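Local coordinates for protein halogenase (Chondromyces crocatus, PDB 3E1T) that probably halogenates a precursor of chondrochloren, as a variant FAD-dependent halogenase, at residues 79-91 with 365-377. Residues are numbered along the deposited sequence; the frame is centred on the assembly and turned at random.
Sequences GTFRWGKEPEPWT and FYDMNQDTDSYFW
The W83 indole is covered on both faces by rings of 365-377. F365 stacks face to face against its five-membered ring, planes 24° apart and centroids 4.0 Å apart, with F365 CE2 over the indole centre. On the opposite face W377 stands edge-on, its CH2 3.3 Å from W83 CZ2 and the planes at 81°, a T-shaped pair; N369 ND2 lies over one face of W377 and F376 CD2 over the other. The six-membered edge of W83 meets the face of Y366, while M368 CG and SD lie by CD1, an oblique Met-aromatic contact. F365 in turn sends its CZ edge over a face of F81, CZ to F81 CE2 3.7 Å, and its CE1 side meets the edge of W90. With CG of W83 anti to the backbone N (chi1 -160°), NE1 reaches the carbonyl O of F365 at 2.9 Å, from above the carbonyl plane. Beside it the amide N of G84 gives a nearly straight bond (2.8 Å) to a lone pair of N369 OD1; Q370 N to G84 O is longer and weak. The hairpin of strands 75-82 and 90-93 is thus joined to helix 340-368, N369 and Q370, and, through W377, helix 375-378. Y366 OH, its side chain about 9 Å from the bound FAD, is hydrogen-bonded to D309 OD2 and W219 NE1, and W377 NE1 to F215 O. Both indole N-H groups therefore have carbonyl partners, which should help fix ring orientations within this aromatic cluster near the flavin.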
loop_
_atom_site.group_PDB
_atom_site.type_symbol
_atom_site.label_atom_id
_atom_site.label_comp_id
_atom_site.label_asym_id
_atom_site.label_seq_id
_atom_site.Cartn_x
_atom_site.Cartn_y
_atom_site.Cartn_z
ATOM N N GLY A 79 -1.397 -15.281 -7.233
ATOM C CA GLY A 79 -1.815 -15.667 -5.894
ATOM C C GLY A 79 -2.916 -16.704 -5.839
ATOM O O GLY A 79 -3.627 -16.951 -6.820
ATOM N N THR A 80 -3.046 -17.305 -4.667
ATOM C CA THR A 80 -4.091 -18.266 -4.393
ATOM C C THR A 80 -5.029 -17.701 -3.323
ATOM O O THR A 80 -4.577 -17.090 -2.350
ATOM C CB THR A 80 -3.481 -19.584 -3.940
ATOM O OG1 THR A 80 -2.485 -19.985 -4.891
ATOM C CG2 THR A 80 -4.540 -20.668 -3.830
ATOM N N PHE A 81 -6.327 -17.884 -3.535
ATOM C CA PHE A 81 -7.351 -17.407 -2.611
ATOM C C PHE A 81 -8.283 -18.513 -2.173
ATOM O O PHE A 81 -8.781 -19.281 -3.000
ATOM C CB PHE A 81 -8.195 -16.313 -3.257
ATOM C CG PHE A 81 -7.546 -14.965 -3.260
ATOM C CD1 PHE A 81 -6.816 -14.540 -4.357
ATOM C CD2 PHE A 81 -7.678 -14.114 -2.171
ATOM C CE1 PHE A 81 -6.211 -13.276 -4.361
ATOM C CE2 PHE A 81 -7.077 -12.853 -2.164
ATOM C CZ PHE A 81 -6.344 -12.438 -3.256
ATOM N N ARG A 82 -8.498 -18.592 -0.864
ATOM C CA ARG A 82 -9.661 -19.272 -0.318
ATOM C C ARG A 82 -10.649 -18.177 0.107
ATOM O O ARG A 82 -10.532 -17.574 1.183
ATOM C CB ARG A 82 -9.253 -20.237 0.809
ATOM C CG ARG A 82 -10.205 -20.363 1.976
ATOM C CD ARG A 82 -11.394 -21.245 1.710
ATOM N NE ARG A 82 -12.442 -20.597 0.927
ATOM C CZ ARG A 82 -13.380 -19.787 1.414
ATOM N NH1 ARG A 82 -13.399 -19.463 2.699
ATOM N NH2 ARG A 82 -14.293 -19.282 0.598
ATOM N N TRP A 83 -11.616 -17.920 -0.771
ATOM C CA TRP A 83 -12.384 -16.690 -0.734
ATOM C C TRP A 83 -13.550 -16.799 -1.697
ATOM O O TRP A 83 -13.380 -17.234 -2.834
ATOM C CB TRP A 83 -11.484 -15.542 -1.199
ATOM C CG TRP A 83 -11.895 -14.142 -0.803
ATOM C CD1 TRP A 83 -12.966 -13.432 -1.253
ATOM C CD2 TRP A 83 -11.180 -13.273 0.083
ATOM N NE1 TRP A 83 -12.985 -12.177 -0.675
ATOM C CE2 TRP A 83 -11.896 -12.055 0.145
ATOM C CE3 TRP A 83 -10.008 -13.409 0.837
ATOM C CZ2 TRP A 83 -11.472 -10.977 0.929
ATOM C CZ3 TRP A 83 -9.592 -12.337 1.623
ATOM C CH2 TRP A 83 -10.322 -11.139 1.658
ATOM N N GLY A 84 -14.724 -16.380 -1.241
ATOM C CA GLY A 84 -15.922 -16.372 -2.068
ATOM C C GLY A 84 -16.909 -17.458 -1.687
ATOM O O GLY A 84 -17.024 -17.837 -0.514
ATOM N N LYS A 85 -17.606 -17.960 -2.704
ATOM C CA LYS A 85 -18.652 -18.968 -2.554
ATOM C C LYS A 85 -18.096 -20.369 -2.266
ATOM O O LYS A 85 -18.526 -21.024 -1.316
ATOM C CB LYS A 85 -19.516 -18.991 -3.821
ATOM C CG LYS A 85 -20.993 -19.217 -3.569
ATOM C CD LYS A 85 -21.781 -19.300 -4.873
ATOM C CE LYS A 85 -21.280 -20.432 -5.783
ATOM N NZ LYS A 85 -21.258 -21.778 -5.123
ATOM N N GLU A 86 -17.138 -20.815 -3.080
ATOM C CA GLU A 86 -16.599 -22.182 -2.991
ATOM C C GLU A 86 -15.524 -22.310 -1.902
ATOM O O GLU A 86 -14.777 -21.361 -1.661
ATOM C CB GLU A 86 -16.029 -22.609 -4.353
ATOM C CG GLU A 86 -16.011 -24.122 -4.597
ATOM C CD GLU A 86 -15.094 -24.549 -5.746
ATOM O OE1 GLU A 86 -14.695 -25.739 -5.772
ATOM O OE2 GLU A 86 -14.770 -23.710 -6.620
ATOM N N PRO A 87 -15.460 -23.476 -1.222
ATOM C CA PRO A 87 -14.402 -23.745 -0.241
ATOM C C PRO A 87 -13.029 -24.039 -0.855
ATOM O O PRO A 87 -11.997 -23.832 -0.195
ATOM C CB PRO A 87 -14.911 -24.996 0.494
ATOM C CG PRO A 87 -16.351 -25.136 0.102
ATOM C CD PRO A 87 -16.420 -24.591 -1.281
ATOM N N GLU A 88 -13.017 -24.530 -2.094
ATOM C CA GLU A 88 -11.770 -24.875 -2.773
ATOM C C GLU A 88 -11.026 -23.621 -3.234
ATOM O O GLU A 88 -11.637 -22.703 -3.794
ATOM C CB GLU A 88 -12.024 -25.831 -3.949
ATOM C CG GLU A 88 -12.300 -27.283 -3.517
ATOM C CD GLU A 88 -12.496 -28.255 -4.679
ATOM O OE1 GLU A 88 -13.039 -29.361 -4.433
ATOM O OE2 GLU A 88 -12.104 -27.930 -5.829
ATOM N N PRO A 89 -9.707 -23.572 -2.971
ATOM C CA PRO A 89 -8.867 -22.438 -3.345
ATOM C C PRO A 89 -8.750 -22.248 -4.851
ATOM O O PRO A 89 -8.586 -23.226 -5.588
ATOM C CB PRO A 89 -7.502 -22.802 -2.747
ATOM C CG PRO A 89 -7.790 -23.816 -1.705
ATOM C CD PRO A 89 -8.933 -24.597 -2.250
ATOM N N TRP A 90 -8.852 -20.994 -5.292
ATOM C CA TRP A 90 -8.627 -20.633 -6.683
ATOM C C TRP A 90 -7.366 -19.761 -6.838
ATOM O O TRP A 90 -6.852 -19.213 -5.857
ATOM C CB TRP A 90 -9.860 -19.954 -7.269
ATOM C CG TRP A 90 -10.326 -18.729 -6.521
ATOM C CD1 TRP A 90 -11.208 -18.691 -5.478
ATOM C CD2 TRP A 90 -9.946 -17.371 -6.771
ATOM N NE1 TRP A 90 -11.399 -17.396 -5.061
ATOM C CE2 TRP A 90 -10.636 -16.565 -5.839
ATOM C CE3 TRP A 90 -9.090 -16.754 -7.696
ATOM C CZ2 TRP A 90 -10.496 -15.173 -5.800
ATOM C CZ3 TRP A 90 -8.948 -15.366 -7.653
ATOM C CH2 TRP A 90 -9.647 -14.596 -6.708
ATOM N N THR A 91 -6.875 -19.641 -8.068
ATOM C CA THR A 91 -5.610 -18.962 -8.339
ATOM C C THR A 91 -5.763 -17.918 -9.446
ATOM O O THR A 91 -6.648 -18.015 -10.294
ATOM C CB THR A 91 -4.496 -19.985 -8.716
ATOM O OG1 THR A 91 -4.323 -20.930 -7.654
ATOM C CG2 THR A 91 -3.156 -19.301 -8.971
ATOM N N PHE A 365 -14.585 -6.961 -3.690
ATOM C CA PHE A 365 -13.908 -8.220 -3.369
ATOM C C PHE A 365 -14.238 -8.726 -1.963
ATOM O O PHE A 365 -14.482 -9.926 -1.775
ATOM C CB PHE A 365 -12.388 -8.113 -3.553
ATOM C CG PHE A 365 -11.691 -9.442 -3.565
ATOM C CD1 PHE A 365 -11.836 -10.313 -4.648
ATOM C CD2 PHE A 365 -10.901 -9.839 -2.501
ATOM C CE1 PHE A 365 -11.195 -11.546 -4.660
ATOM C CE2 PHE A 365 -10.256 -11.071 -2.520
ATOM C CZ PHE A 365 -10.412 -11.922 -3.602
ATOM N N TYR A 366 -14.221 -7.826 -0.978
ATOM C CA TYR A 366 -14.709 -8.151 0.363
ATOM C C TYR A 366 -16.181 -8.619 0.341
ATOM O O TYR A 366 -16.536 -9.586 1.011
ATOM C CB TYR A 366 -14.571 -6.943 1.286
ATOM C CG TYR A 366 -13.277 -6.889 2.072
ATOM C CD1 TYR A 366 -12.093 -6.477 1.477
ATOM C CD2 TYR A 366 -13.245 -7.256 3.418
ATOM C CE1 TYR A 366 -10.885 -6.421 2.222
ATOM C CE2 TYR A 366 -12.072 -7.193 4.156
ATOM C CZ TYR A 366 -10.894 -6.766 3.546
ATOM O OH TYR A 366 -9.729 -6.730 4.280
ATOM N N ASP A 367 -17.010 -7.914 -0.430
ATOM C CA ASP A 367 -18.434 -8.239 -0.623
ATOM C C ASP A 367 -18.665 -9.642 -1.193
ATOM O O ASP A 367 -19.655 -10.271 -0.867
ATOM C CB ASP A 367 -19.117 -7.188 -1.513
ATOM C CG ASP A 367 -20.614 -7.486 -1.766
ATOM O OD1 ASP A 367 -21.482 -6.957 -1.032
ATOM O OD2 ASP A 367 -20.917 -8.251 -2.707
ATOM N N MET A 368 -17.754 -10.135 -2.022
ATOM C CA MET A 368 -17.964 -11.421 -2.687
ATOM C C MET A 368 -17.747 -12.642 -1.790
ATOM O O MET A 368 -18.227 -13.728 -2.117
ATOM C CB MET A 368 -17.134 -11.537 -3.970
ATOM C CG MET A 368 -15.690 -11.920 -3.749
ATOM S SD MET A 368 -15.191 -13.366 -4.710
ATOM C CE MET A 368 -15.115 -12.644 -6.358
ATOM N N ASN A 369 -17.036 -12.489 -0.671
ATOM C CA ASN A 369 -16.917 -13.614 0.253
ATOM C C ASN A 369 -18.262 -13.967 0.906
ATOM O O ASN A 369 -18.909 -13.127 1.531
ATOM C CB ASN A 369 -15.847 -13.380 1.316
ATOM C CG ASN A 369 -15.483 -14.649 2.054
ATOM O OD1 ASN A 369 -14.998 -15.602 1.461
ATOM N ND2 ASN A 369 -15.716 -14.665 3.357
ATOM N N GLN A 370 -18.667 -15.224 0.739
ATOM C CA GLN A 370 -19.876 -15.773 1.358
ATOM C C GLN A 370 -19.521 -16.428 2.686
ATOM O O GLN A 370 -18.770 -17.411 2.722
ATOM C CB GLN A 370 -20.498 -16.825 0.432
ATOM C CG GLN A 370 -21.775 -17.482 0.966
ATOM C CD GLN A 370 -22.029 -18.845 0.352
ATOM O OE1 GLN A 370 -21.426 -19.846 0.756
ATOM N NE2 GLN A 370 -22.931 -18.894 -0.621
ATOM N N ASP A 371 -20.045 -15.874 3.774
ATOM C CA ASP A 371 -19.905 -16.478 5.095
ATOM C C ASP A 371 -21.041 -15.956 5.963
ATOM O O ASP A 371 -20.891 -14.974 6.711
ATOM C CB ASP A 371 -18.530 -16.192 5.710
ATOM C CG ASP A 371 -18.198 -17.131 6.860
ATOM O OD1 ASP A 371 -19.128 -17.734 7.432
ATOM O OD2 ASP A 371 -17.005 -17.271 7.196
ATOM N N THR A 372 -22.184 -16.628 5.856
ATOM C CA THR A 372 -23.442 -16.100 6.375
ATOM C C THR A 372 -23.536 -16.056 7.887
ATOM O O THR A 372 -24.361 -15.319 8.424
ATOM C CB THR A 372 -24.675 -16.852 5.804
ATOM O OG1 THR A 372 -24.577 -18.245 6.123
ATOM C CG2 THR A 372 -24.763 -16.678 4.292
ATOM N N ASP A 373 -22.695 -16.816 8.580
ATOM C CA ASP A 373 -22.672 -16.749 10.042
ATOM C C ASP A 373 -21.493 -15.947 10.615
ATOM O O ASP A 373 -21.231 -15.981 11.820
ATOM C CB ASP A 373 -22.789 -18.151 10.662
ATOM C CG ASP A 373 -21.585 -19.029 10.399
ATOM O OD1 ASP A 373 -20.796 -18.764 9.461
ATOM O OD2 ASP A 373 -21.422 -20.012 11.156
ATOM N N SER A 374 -20.809 -15.201 9.741
ATOM C CA SER A 374 -19.687 -14.364 10.143
ATOM C C SER A 374 -20.130 -12.928 10.371
ATOM O O SER A 374 -20.677 -12.299 9.472
ATOM C CB SER A 374 -18.580 -14.377 9.081
ATOM O OG SER A 374 -17.528 -13.499 9.452
ATOM N N TYR A 375 -19.882 -12.413 11.570
ATOM C CA TYR A 375 -20.121 -11.000 11.829
ATOM C C TYR A 375 -19.197 -10.129 10.962
ATOM O O TYR A 375 -19.661 -9.166 10.370
ATOM C CB TYR A 375 -20.021 -10.657 13.326
ATOM C CG TYR A 375 -19.887 -9.169 13.615
ATOM C CD1 TYR A 375 -20.825 -8.245 13.141
ATOM C CD2 TYR A 375 -18.801 -8.688 14.344
ATOM C CE1 TYR A 375 -20.683 -6.873 13.389
ATOM C CE2 TYR A 375 -18.654 -7.333 14.606
ATOM C CZ TYR A 375 -19.597 -6.426 14.127
ATOM O OH TYR A 375 -19.421 -5.074 14.400
ATOM N N PHE A 376 -17.925 -10.513 10.862
ATOM C CA PHE A 376 -16.914 -9.772 10.087
ATOM C C PHE A 376 -17.343 -9.603 8.624
ATOM O O PHE A 376 -17.417 -8.482 8.123
ATOM C CB PHE A 376 -15.542 -10.467 10.213
ATOM C CG PHE A 376 -14.419 -9.804 9.421
ATOM C CD1 PHE A 376 -13.516 -8.944 10.053
ATOM C CD2 PHE A 376 -14.250 -10.063 8.053
ATOM C CE1 PHE A 376 -12.465 -8.338 9.322
ATOM C CE2 PHE A 376 -13.202 -9.450 7.315
ATOM C CZ PHE A 376 -12.316 -8.599 7.956
ATOM N N TRP A 377 -17.646 -10.707 7.944
ATOM C CA TRP A 377 -18.047 -10.634 6.535
ATOM C C TRP A 377 -19.418 -10.003 6.304
ATOM O O TRP A 377 -19.599 -9.249 5.340
ATOM C CB TRP A 377 -17.913 -12.001 5.851
ATOM C CG TRP A 377 -16.512 -12.461 5.884
ATOM C CD1 TRP A 377 -15.962 -13.374 6.745
ATOM C CD2 TRP A 377 -15.439 -11.977 5.068
ATOM N NE1 TRP A 377 -14.621 -13.501 6.498
ATOM C CE2 TRP A 377 -14.274 -12.654 5.474
ATOM C CE3 TRP A 377 -15.355 -11.048 4.021
ATOM C CZ2 TRP A 377 -13.030 -12.441 4.865
ATOM C CZ3 TRP A 377 -14.117 -10.834 3.427
ATOM C CH2 TRP A 377 -12.972 -11.520 3.858
#